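Local coordinates for protein carbonic anhydrase (Unidentified, PDB 3R1W) that probably catalyses the reversible hydration of carbon dioxide to bicarbonate, as a trimeric beta-helix carbonic anhydrase resembling the gamma class, at residues B[63-68]-B[94-99]; B[110-115]-B[128-133]; B[118-123]-B[134-139]. All coordinates share one frame; numbering follows the deposited sequence.

Contact 1: B[63-68]-B[94-99]; sequences ARTSVQ and VTIGHQ
Gln68 reaches over to His98 and lays its amide oxygen against a face of the imidazole, above the centre of the ring, with Gln68 OE1 3.4 Å from His98 CE1. Amide and ring are not stacked flat, their planes being 54° apart. Beyond CG, which stands anti to the carbonyl carbon (chi1 -64°), the Gln68 chain is extended and passes over Ile96 O, 3.1 Å from Gln68 CG. This course carries the other end of the amide back along its own strand: Gln68 NE2 lies 3.3 Å from Thr95 CG2 and makes a weak hydrogen bond to Ser66 OG. A water spans the same face, 2.7 Å from Ser66 OG, and donates to Thr95 OG1. Replacing Gln68 by an alanine would probably take the amide oxygen off that face of His98 and leave Ser66 OG without its weak donor. The parallel backbones are tied by Ser66 N to Val94 O, Ile96 N to Ser66 O and Gln68 N to Ile96 O. Thr65 OG1 extends the ladder by accepting from Val94 N at 3.0 Å, and is also bonded to Gly91 O. On the inner face Val67 CG2 meets Ile96 CD1 at 4.0 Å. Farther out, Asp69 OD1 holds His98 ND1, and the ring meets His74 and His103 of a neighbouring subunit, a three-histidine cluster like that which binds the metal in gamma-class enzymes. The chemistry is thus polar on the Ser66–Gln68 side and apolar inside, while Asp69 holds the His98 ring, which lies at what is probably the active site.

Contact 2: B[110-115]-B[128-133]; sequences RVLIGM and EVIVAA
Segments 110-115 and 128-133 run parallel, their directions 3° apart, with Leu112 level with Ile130 and Ile113 level with Val131. The ladder is made by Leu112 N to Val129 O, Val131 N to Leu112 O and Gly114 N to Val131 O; the middle bond, 2.8 Å from Val131 N to Leu112 O, is nearly straight. At the start of the pair the long chains of Arg110 and Glu128 lie side by side, pointing the same way, and close a salt bridge of 2.9 Å between Arg110 NE and Glu128 OE2. The bond uses the anti lone pair of OE2, which sits close to the guanidinium plane, while the carboxylate itself is turned 76° from that plane. A bend at chi3 of Arg110 (-60°) turns the guanidinium so that Arg110 NH2 also reaches Glu128 OE2, weakly, at 3.3 Å. Arg165 of helix 162-184 makes a second salt bridge to OE2, so this one oxygen probably balances two positive groups; Phe168 of that helix packs on both side chains. On the face that carries Leu112 and Ile130, Leu112 CB lies alongside Ile130 CG1 at 4.1 Å. The opposite face carries buried Ile113 and Val131. At the far end Gly114 CA comes within 3.8 Å of Ala133 CA, where a beta carbon would run into the facing backbone. Met115 CG then touches Ala133 CB at 4.0 Å, and here Met118 and Met120 of a neighbouring subunit pack on the pair. Paired residues are eighteen apart, one turn of three hexapeptides, and aliphatic Ile113 and Val131 recur inside, as in the left-handed beta-helix of the hexapeptide-repeat family.

Contact 3: B[118-123]-B[134-139]; sequences MIMDGA and GATVSP
Ile119 and Val137 form the tight part of this contact: lying side by side and pointing into the coil, they bring Ile119 CD1 to 3.3 Å from Val137 CG2, closer than carbons usually pack. The second torsion of Ile119 (chi2 -62°) folds CD1 back toward its partner. Ala123 CB closes on the other branch of the valine, 3.9 Å from Val137 CG1. The parallel backbones bond from Met118 N to Ala135 O at 2.7 Å, then from Val137 N to Met118 O, and last from Met120 N to Val137 O at 3.1 Å. The other face is looser than the isoleucine–valine pair and opens to solvent at Pro139. Met120 runs alongside that exposed ring, with Met120 CB 3.9 Å from Pro139 CG, and Met120 SD lies 3.8 Å from Thr136 CG2; Ala133 of a neighbouring subunit also packs on this methionine. A type II turn from Met120 to Ala123, with Gly122 at positive phi, then bends the chain. Within it Asp121 bonds through OD2 to Thr76 and through OD1 to His103 ND1. Across the strands the side chains meet almost wholly through apolar contacts, while the turn's carboxylate is shared between Thr76 and His103, which it is likely to orient.

In the fold
Contacts 1 and 2 belong to one sheet of the beta-helix, where strands 94-96 and 111-113 are neighbours and join them directly, through Thr95 O with Ile113 N and Gly97 N with Ile113 O. Strands 111-113 and 130-131 lead on to 118-119 and 136-137, the strands of contact 3, in another sheet, with Val131 CG1 packing on Ile119 and Val137 in the shared interior. Contact 1 is the most buried, its centre about 5 Å from that of the chain; contacts 2 and 3 lie farther out and are partly exposed. All three touch a neighbouring subunit. Chemistry differs: an amide over a histidine in contact 1, a salt bridge against helix 162-184 in contact 2, hydrophobic pairing in contact 3.

Contact 1: B[63-68]-B[94-99]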
ATOM      1  N   ALA B  63       8.174  -6.245  22.093  1.00 11.93           N
ATOM      2  CA  ALA B  63       7.621  -5.091  22.800  1.00  9.86           C
ATOM      3  C   ALA B  63       7.991  -3.750  22.174  1.00  6.77           C
ATOM      4  O   ALA B  63       9.066  -3.603  21.597  1.00 11.70           O
ATOM      5  CB  ALA B  63       8.077  -5.117  24.270  1.00 11.37           C
ATOM      6  N   ARG B  64       7.085  -2.779  22.305  1.00  8.54           N
ATOM      7  CA  ARG B  64       7.316  -1.402  21.860  1.00  8.41           C
ATOM      8  C   ARG B  64       7.605  -1.314  20.359  1.00  8.42           C
ATOM      9  O   ARG B  64       8.395  -0.488  19.908  1.00  9.16           O
ATOM     10  CB  ARG B  64       8.438  -0.734  22.674  1.00  7.47           C
ATOM     11  CG  ARG B  64       8.138  -0.615  24.170  1.00 11.46           C
ATOM     12  CD  ARG B  64       9.331  -0.038  24.911  1.00  9.01           C
ATOM     13  NE  ARG B  64      10.522  -0.836  24.659  1.00 12.01           N
ATOM     14  CZ  ARG B  64      11.057  -1.683  25.533  1.00 20.49           C
ATOM     15  NH1 ARG B  64      10.519  -1.827  26.740  1.00 19.61           N
ATOM     16  NH2 ARG B  64      12.141  -2.376  25.202  1.00 18.76           N
ATOM     17  N   THR B  65       6.943  -2.165  19.586  1.00  8.09           N
ATOM     18  CA  THR B  65       7.147  -2.182  18.144  1.00  5.84           C
ATOM     19  C   THR B  65       5.914  -1.627  17.446  1.00  8.56           C
ATOM     20  O   THR B  65       4.789  -1.882  17.877  1.00  8.75           O
ATOM     21  CB  THR B  65       7.490  -3.605  17.672  1.00  8.78           C
ATOM     22  OG1 THR B  65       8.856  -3.880  18.009  1.00  8.00           O
ATOM     23  CG2 THR B  65       7.296  -3.757  16.167  1.00  6.34           C
ATOM     24  N   SER B  66       6.131  -0.817  16.414  1.00  5.16           N
ATOM     25  CA  SER B  66       5.016  -0.249  15.670  1.00  6.36           C
ATOM     26  C   SER B  66       4.928  -0.892  14.298  1.00  7.99           C
ATOM     27  O   SER B  66       5.947  -1.216  13.684  1.00  8.37           O
ATOM     28  CB  SER B  66       5.126   1.276  15.548  1.00  9.18           C
ATOM     29  OG  SER B  66       6.261   1.674  14.801  1.00  6.38           O
ATOM     30  N   VAL B  67       3.699  -1.100  13.851  1.00  5.74           N
ATOM     31  CA  VAL B  67       3.412  -1.585  12.511  1.00  5.20           C
ATOM     32  C   VAL B  67       2.569  -0.493  11.870  1.00  7.65           C
ATOM     33  O   VAL B  67       1.384  -0.387  12.145  1.00  6.00           O
ATOM     34  CB  VAL B  67       2.608  -2.896  12.556  1.00  8.50           C
ATOM     35  CG1 VAL B  67       2.293  -3.384  11.138  1.00  6.73           C
ATOM     36  CG2 VAL B  67       3.382  -3.959  13.338  1.00  8.45           C
ATOM     37  N   GLN B  68       3.187   0.333  11.032  1.00  6.25           N
ATOM     38  CA  GLN B  68       2.536   1.567  10.593  1.00  4.85           C
ATOM     39  C   GLN B  68       1.580   1.440   9.404  1.00  5.40           C
ATOM     40  O   GLN B  68       1.464   0.383   8.772  1.00  8.15           O
ATOM     41  CB  GLN B  68       3.575   2.669  10.369  1.00  4.97           C
ATOM     42  CG  GLN B  68       4.279   3.033  11.674  1.00  7.39           C
ATOM     43  CD  GLN B  68       5.412   4.015  11.476  1.00 12.83           C
ATOM     44  OE1 GLN B  68       5.563   4.600  10.401  1.00 12.77           O
ATOM     45  NE2 GLN B  68       6.228   4.191  12.510  1.00 12.46           N
ATOM     46  N   VAL B  94      11.163  -2.051  17.425  1.00  7.87           N
ATOM     47  CA  VAL B  94      11.271  -2.030  15.975  1.00  4.10           C
ATOM     48  C   VAL B  94      10.240  -1.048  15.428  1.00  7.13           C
ATOM     49  O   VAL B  94       9.085  -1.053  15.838  1.00  8.30           O
ATOM     50  CB  VAL B  94      11.065  -3.446  15.378  1.00  3.99           C
ATOM     51  CG1 VAL B  94      11.006  -3.387  13.848  1.00  5.91           C
ATOM     52  CG2 VAL B  94      12.180  -4.383  15.849  1.00  4.57           C
ATOM     53  N   THR B  95      10.672  -0.175  14.526  1.00  6.76           N
ATOM     54  CA  THR B  95       9.749   0.770  13.909  1.00  5.86           C
ATOM     55  C   THR B  95       9.509   0.333  12.462  1.00  9.51           C
ATOM     56  O   THR B  95      10.406   0.414  11.625  1.00  9.45           O
ATOM     57  CB  THR B  95      10.299   2.205  13.956  1.00  8.26           C
ATOM     58  OG1 THR B  95      10.552   2.578  15.317  1.00 11.35           O
ATOM     59  CG2 THR B  95       9.289   3.189  13.346  1.00 10.94           C
ATOM     60  N   ILE B  96       8.306  -0.152  12.173  1.00  6.98           N
ATOM     61  CA  ILE B  96       7.989  -0.602  10.822  1.00  5.03           C
ATOM     62  C   ILE B  96       7.234   0.517  10.112  1.00  7.33           C
ATOM     63  O   ILE B  96       6.088   0.811  10.441  1.00  7.70           O
ATOM     64  CB  ILE B  96       7.184  -1.923  10.851  1.00  5.56           C
ATOM     65  CG1 ILE B  96       7.991  -3.010  11.578  1.00  9.28           C
ATOM     66  CG2 ILE B  96       6.831  -2.387   9.430  1.00  7.34           C
ATOM     67  CD1 ILE B  96       7.151  -4.209  11.991  1.00 12.35           C
ATOM     68  N   GLY B  97       7.905   1.157   9.154  1.00  9.35           N
ATOM     69  CA  GLY B  97       7.377   2.330   8.476  1.00  8.64           C
ATOM     70  C   GLY B  97       6.126   2.079   7.647  1.00  8.87           C
ATOM     71  O   GLY B  97       5.801   0.933   7.328  1.00  5.81           O
ATOM     72  N   HIS B  98       5.427   3.159   7.298  1.00  6.51           N
ATOM     73  CA  HIS B  98       4.184   3.075   6.522  1.00  6.15           C
ATOM     74  C   HIS B  98       4.356   2.221   5.279  1.00  4.67           C
ATOM     75  O   HIS B  98       5.382   2.295   4.610  1.00  7.02           O
ATOM     76  CB  HIS B  98       3.717   4.471   6.078  1.00  4.45           C
ATOM     77  CG  HIS B  98       3.877   5.528   7.127  1.00  7.18           C
ATOM     78  ND1 HIS B  98       2.959   5.710   8.139  1.00  7.67           N
ATOM     79  CD2 HIS B  98       4.841   6.460   7.318  1.00  5.97           C
ATOM     80  CE1 HIS B  98       3.355   6.706   8.913  1.00  8.71           C
ATOM     81  NE2 HIS B  98       4.493   7.175   8.439  1.00  8.80           N
ATOM     82  N   GLN B  99       3.342   1.425   4.956  1.00  5.25           N
ATOM     83  CA  GLN B  99       3.337   0.672   3.703  1.00  6.30           C
ATOM     84  C   GLN B  99       4.504  -0.301   3.574  1.00  3.56           C
ATOM     85  O   GLN B  99       4.910  -0.646   2.464  1.00  7.08           O
ATOM     86  CB  GLN B  99       3.308   1.615   2.492  1.00  3.81           C
ATOM     87  CG  GLN B  99       2.098   2.547   2.474  1.00  8.39           C
ATOM     88  CD  GLN B  99       2.111   3.477   1.279  1.00 13.25           C
ATOM     89  OE1 GLN B  99       3.174   3.773   0.720  1.00 12.21           O
ATOM     90  NE2 GLN B  99       0.931   3.935   0.871  1.00 10.78           N
TER
HETATM   91  O   HOH W   1       8.038   2.563  16.653  1.00 13.48           O

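Contact 2: B[110-115]-B[128-133]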
ATOM      1  N   ARG B 110      15.603  -3.097  18.088  1.00 10.34           N
ATOM      2  CA  ARG B 110      16.086  -1.742  17.826  1.00 12.55           C
ATOM      3  C   ARG B 110      16.445  -1.600  16.349  1.00 13.60           C
ATOM      4  O   ARG B 110      17.611  -1.489  15.975  1.00 14.57           O
ATOM      5  CB  ARG B 110      17.264  -1.395  18.752  1.00 12.12           C
ATOM      6  CG  ARG B 110      16.871  -1.376  20.220  1.00 12.14           C
ATOM      7  CD  ARG B 110      18.041  -0.986  21.127  1.00 12.30           C
ATOM      8  NE  ARG B 110      19.159  -1.914  20.995  1.00 15.66           N
ATOM      9  CZ  ARG B 110      19.236  -3.103  21.584  1.00 26.08           C
ATOM     10  NH1 ARG B 110      18.252  -3.537  22.362  1.00 26.44           N
ATOM     11  NH2 ARG B 110      20.305  -3.869  21.391  1.00 31.70           N
ATOM     12  N   VAL B 111      15.414  -1.648  15.514  1.00 10.26           N
ATOM     13  CA  VAL B 111      15.577  -1.667  14.068  1.00  8.41           C
ATOM     14  C   VAL B 111      14.604  -0.661  13.450  1.00  7.72           C
ATOM     15  O   VAL B 111      13.459  -0.546  13.896  1.00  9.89           O
ATOM     16  CB  VAL B 111      15.295  -3.084  13.508  1.00 10.99           C
ATOM     17  CG1 VAL B 111      15.259  -3.075  11.995  1.00 10.07           C
ATOM     18  CG2 VAL B 111      16.351  -4.078  14.014  1.00 15.86           C
ATOM     19  N   LEU B 112      15.079   0.076  12.446  1.00  7.17           N
ATOM     20  CA  LEU B 112      14.252   1.002  11.684  1.00  9.41           C
ATOM     21  C   LEU B 112      13.988   0.409  10.316  1.00 13.68           C
ATOM     22  O   LEU B 112      14.915   0.242   9.526  1.00 15.22           O
ATOM     23  CB  LEU B 112      14.991   2.327  11.493  1.00 13.47           C
ATOM     24  CG  LEU B 112      14.436   3.628  12.058  1.00 26.96           C
ATOM     25  CD1 LEU B 112      15.313   4.788  11.596  1.00 17.39           C
ATOM     26  CD2 LEU B 112      12.994   3.842  11.623  1.00 25.32           C
ATOM     27  N   ILE B 113      12.731   0.097  10.024  1.00 10.15           N
ATOM     28  CA  ILE B 113      12.373  -0.350   8.681  1.00 10.80           C
ATOM     29  C   ILE B 113      11.668   0.804   7.970  1.00 14.86           C
ATOM     30  O   ILE B 113      10.576   1.197   8.359  1.00 11.91           O
ATOM     31  CB  ILE B 113      11.500  -1.620   8.719  1.00  9.67           C
ATOM     32  CG1 ILE B 113      12.324  -2.799   9.257  1.00 15.10           C
ATOM     33  CG2 ILE B 113      10.971  -1.965   7.321  1.00 11.85           C
ATOM     34  CD1 ILE B 113      11.511  -3.818   9.957  1.00 22.06           C
ATOM     35  N   GLY B 114      12.314   1.366   6.949  1.00 10.57           N
ATOM     36  CA  GLY B 114      11.790   2.546   6.277  1.00 10.68           C
ATOM     37  C   GLY B 114      10.453   2.324   5.607  1.00  7.43           C
ATOM     38  O   GLY B 114      10.098   1.201   5.234  1.00  7.36           O
ATOM     39  N   MET B 115       9.699   3.403   5.433  1.00  7.55           N
ATOM     40  CA  MET B 115       8.411   3.282   4.763  1.00  9.53           C
ATOM     41  C   MET B 115       8.591   2.723   3.352  1.00 12.56           C
ATOM     42  O   MET B 115       9.556   3.040   2.659  1.00  8.36           O
ATOM     43  CB  MET B 115       7.669   4.624   4.734  1.00 11.30           C
ATOM     44  CG  MET B 115       8.499   5.777   4.239  1.00 10.73           C
ATOM     45  SD  MET B 115       7.684   7.385   4.485  1.00 10.21           S
ATOM     46  CE  MET B 115       9.002   8.406   3.817  1.00 14.92           C
ATOM     47  N   GLU B 128      19.836  -3.269  15.669  1.00  7.96           N
ATOM     48  CA  GLU B 128      20.410  -1.953  15.394  1.00 10.51           C
ATOM     49  C   GLU B 128      20.813  -1.771  13.931  1.00 14.20           C
ATOM     50  O   GLU B 128      21.936  -1.385  13.613  1.00 13.41           O
ATOM     51  CB  GLU B 128      21.568  -1.670  16.374  1.00  8.32           C
ATOM     52  CG  GLU B 128      21.072  -1.698  17.823  1.00 10.01           C
ATOM     53  CD  GLU B 128      22.144  -1.400  18.869  1.00 17.66           C
ATOM     54  OE1 GLU B 128      23.337  -1.289  18.515  1.00 22.90           O
ATOM     55  OE2 GLU B 128      21.777  -1.286  20.058  1.00 20.56           O
ATOM     56  N   VAL B 129      19.862  -2.054  13.041  1.00  7.70           N
ATOM     57  CA  VAL B 129      20.049  -1.877  11.616  1.00 10.57           C
ATOM     58  C   VAL B 129      19.024  -0.858  11.132  1.00  7.90           C
ATOM     59  O   VAL B 129      17.916  -0.796  11.661  1.00 10.03           O
ATOM     60  CB  VAL B 129      19.811  -3.214  10.867  1.00  9.28           C
ATOM     61  CG1 VAL B 129      19.603  -2.973   9.381  1.00  9.46           C
ATOM     62  CG2 VAL B 129      20.962  -4.197  11.142  1.00  8.94           C
ATOM     63  N   ILE B 130      19.404  -0.054  10.148  1.00  9.42           N
ATOM     64  CA  ILE B 130      18.461   0.828   9.469  1.00 11.17           C
ATOM     65  C   ILE B 130      18.251   0.327   8.049  1.00 11.85           C
ATOM     66  O   ILE B 130      19.215   0.143   7.301  1.00 10.93           O
ATOM     67  CB  ILE B 130      18.967   2.288   9.412  1.00 11.29           C
ATOM     68  CG1 ILE B 130      18.964   2.911  10.812  1.00  7.82           C
ATOM     69  CG2 ILE B 130      18.104   3.113   8.455  1.00 10.53           C
ATOM     70  CD1 ILE B 130      19.654   4.267  10.877  1.00  9.45           C
ATOM     71  N   VAL B 131      16.991   0.084   7.692  1.00  9.64           N
ATOM     72  CA  VAL B 131      16.622  -0.243   6.316  1.00 10.86           C
ATOM     73  C   VAL B 131      15.976   1.002   5.729  1.00 11.29           C
ATOM     74  O   VAL B 131      14.922   1.451   6.195  1.00  9.40           O
ATOM     75  CB  VAL B 131      15.652  -1.449   6.233  1.00  8.26           C
ATOM     76  CG1 VAL B 131      15.257  -1.737   4.768  1.00  7.79           C
ATOM     77  CG2 VAL B 131      16.283  -2.685   6.868  1.00  8.76           C
ATOM     78  N   ALA B 132      16.635   1.582   4.733  1.00  8.44           N
ATOM     79  CA  ALA B 132      16.193   2.853   4.160  1.00  8.43           C
ATOM     80  C   ALA B 132      14.835   2.698   3.515  1.00  7.45           C
ATOM     81  O   ALA B 132      14.484   1.611   3.037  1.00  9.74           O
ATOM     82  CB  ALA B 132      17.203   3.359   3.140  1.00 14.60           C
ATOM     83  N   ALA B 133      14.079   3.791   3.488  1.00  6.12           N
ATOM     84  CA  ALA B 133      12.780   3.801   2.830  1.00  7.85           C
ATOM     85  C   ALA B 133      12.887   3.259   1.405  1.00 10.82           C
ATOM     86  O   ALA B 133      13.806   3.608   0.670  1.00 12.36           O
ATOM     87  CB  ALA B 133      12.209   5.220   2.821  1.00  9.54           C
TER

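Contact 3: B[118-123]-B[134-139]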
ATOM      1  N   MET B 118      10.618  -3.447   1.667  1.00  5.42           N
ATOM      2  CA  MET B 118      10.113  -4.807   1.543  1.00  6.68           C
ATOM      3  C   MET B 118      11.194  -5.772   2.014  1.00  7.44           C
ATOM      4  O   MET B 118      12.335  -5.694   1.564  1.00 10.48           O
ATOM      5  CB  MET B 118       9.724  -5.093   0.086  1.00  5.28           C
ATOM      6  CG  MET B 118       9.284  -6.523  -0.160  1.00  8.73           C
ATOM      7  SD  MET B 118       8.376  -6.720  -1.709  1.00 12.91           S
ATOM      8  CE  MET B 118       6.834  -5.945  -1.325  1.00 70.72           C
ATOM      9  N   ILE B 119      10.841  -6.644   2.955  1.00  4.43           N
ATOM     10  CA  ILE B 119      11.782  -7.638   3.476  1.00  6.79           C
ATOM     11  C   ILE B 119      11.195  -9.012   3.198  1.00  8.60           C
ATOM     12  O   ILE B 119      10.092  -9.313   3.647  1.00  9.69           O
ATOM     13  CB  ILE B 119      11.964  -7.513   4.997  1.00  7.57           C
ATOM     14  CG1 ILE B 119      12.055  -6.046   5.428  1.00 17.99           C
ATOM     15  CG2 ILE B 119      13.183  -8.312   5.463  1.00 12.65           C
ATOM     16  CD1 ILE B 119      13.217  -5.301   4.847  1.00 20.25           C
ATOM     17  N   MET B 120      11.955  -9.855   2.507  1.00  7.59           N
ATOM     18  CA  MET B 120      11.407 -11.083   1.926  1.00  8.46           C
ATOM     19  C   MET B 120      11.784 -12.381   2.662  1.00 10.11           C
ATOM     20  O   MET B 120      12.542 -12.365   3.627  1.00 10.06           O
ATOM     21  CB  MET B 120      11.787 -11.144   0.446  1.00  9.62           C
ATOM     22  CG  MET B 120      11.359  -9.872  -0.305  1.00  8.66           C
ATOM     23  SD  MET B 120      11.854  -9.827  -2.035  1.00 16.31           S
ATOM     24  CE  MET B 120      10.847 -11.139  -2.710  1.00 17.78           C
ATOM     25  N   ASP B 121      11.233 -13.501   2.198  1.00  8.71           N
ATOM     26  CA  ASP B 121      11.343 -14.774   2.917  1.00 10.07           C
ATOM     27  C   ASP B 121      12.772 -15.133   3.312  1.00  9.85           C
ATOM     28  O   ASP B 121      13.678 -15.131   2.478  1.00 13.53           O
ATOM     29  CB  ASP B 121      10.767 -15.929   2.088  1.00 11.96           C
ATOM     30  CG  ASP B 121       9.240 -15.975   2.099  1.00 15.46           C
ATOM     31  OD1 ASP B 121       8.617 -15.255   2.896  1.00 16.41           O
ATOM     32  OD2 ASP B 121       8.662 -16.758   1.309  1.00 17.64           O
ATOM     33  N   GLY B 122      12.955 -15.468   4.581  1.00  9.94           N
ATOM     34  CA  GLY B 122      14.223 -15.992   5.044  1.00 10.88           C
ATOM     35  C   GLY B 122      15.271 -14.929   5.283  1.00 14.56           C
ATOM     36  O   GLY B 122      16.390 -15.236   5.697  1.00 14.66           O
ATOM     37  N   ALA B 123      14.921 -13.673   5.030  1.00 11.50           N
ATOM     38  CA  ALA B 123      15.840 -12.586   5.343  1.00 16.10           C
ATOM     39  C   ALA B 123      16.026 -12.468   6.858  1.00  8.43           C
ATOM     40  O   ALA B 123      15.113 -12.736   7.629  1.00  9.50           O
ATOM     41  CB  ALA B 123      15.336 -11.261   4.744  1.00 14.43           C
ATOM     42  N   GLY B 134      11.942   2.407   1.019  1.00  6.10           N
ATOM     43  CA  GLY B 134      11.883   1.907  -0.344  1.00  5.33           C
ATOM     44  C   GLY B 134      12.837   0.770  -0.678  1.00 10.28           C
ATOM     45  O   GLY B 134      12.879   0.314  -1.824  1.00 11.86           O
ATOM     46  N   ALA B 135      13.574   0.285   0.316  1.00  7.21           N
ATOM     47  CA  ALA B 135      14.544  -0.783   0.071  1.00 10.43           C
ATOM     48  C   ALA B 135      13.862  -2.127  -0.135  1.00 13.58           C
ATOM     49  O   ALA B 135      12.768  -2.362   0.373  1.00  9.61           O
ATOM     50  CB  ALA B 135      15.536  -0.879   1.216  1.00 10.03           C
ATOM     51  N   THR B 136      14.513  -3.010  -0.885  1.00 11.06           N
ATOM     52  CA  THR B 136      14.067  -4.397  -0.940  1.00  9.99           C
ATOM     53  C   THR B 136      15.180  -5.318  -0.465  1.00 11.19           C
ATOM     54  O   THR B 136      16.233  -5.425  -1.104  1.00 11.53           O
ATOM     55  CB  THR B 136      13.651  -4.827  -2.350  1.00  9.82           C
ATOM     56  OG1 THR B 136      12.566  -4.013  -2.807  1.00 14.43           O
ATOM     57  CG2 THR B 136      13.218  -6.285  -2.337  1.00 13.65           C
ATOM     58  N   VAL B 137      14.938  -5.980   0.662  1.00  9.72           N
ATOM     59  CA  VAL B 137      15.889  -6.935   1.216  1.00  8.74           C
ATOM     60  C   VAL B 137      15.550  -8.307   0.663  1.00 12.62           C
ATOM     61  O   VAL B 137      14.501  -8.867   0.974  1.00  9.85           O
ATOM     62  CB  VAL B 137      15.828  -6.944   2.757  1.00 10.56           C
ATOM     63  CG1 VAL B 137      16.816  -7.950   3.348  1.00 11.27           C
ATOM     64  CG2 VAL B 137      16.106  -5.540   3.299  1.00 12.61           C
ATOM     65  N   SER B 138      16.457  -8.847  -0.144  1.00  9.98           N
ATOM     66  CA  SER B 138      16.200 -10.067  -0.908  1.00 16.54           C
ATOM     67  C   SER B 138      15.998 -11.298  -0.021  1.00 10.04           C
ATOM     68  O   SER B 138      16.428 -11.322   1.123  1.00 10.48           O
ATOM     69  CB  SER B 138      17.359 -10.314  -1.880  1.00 17.69           C
ATOM     70  OG  SER B 138      17.496  -9.248  -2.802  1.00 23.45           O
ATOM     71  N   PRO B 139      15.346 -12.336  -0.561  1.00 12.26           N
ATOM     72  CA  PRO B 139      15.141 -13.549   0.237  1.00 12.22           C
ATOM     73  C   PRO B 139      16.480 -14.097   0.734  1.00 13.14           C
ATOM     74  O   PRO B 139      17.426 -14.224  -0.055  1.00 15.01           O
ATOM     75  CB  PRO B 139      14.504 -14.520  -0.763  1.00 12.38           C
ATOM     76  CG  PRO B 139      13.858 -13.632  -1.782  1.00 13.17           C
ATOM     77  CD  PRO B 139      14.780 -12.461  -1.913  1.00 12.26           C
TER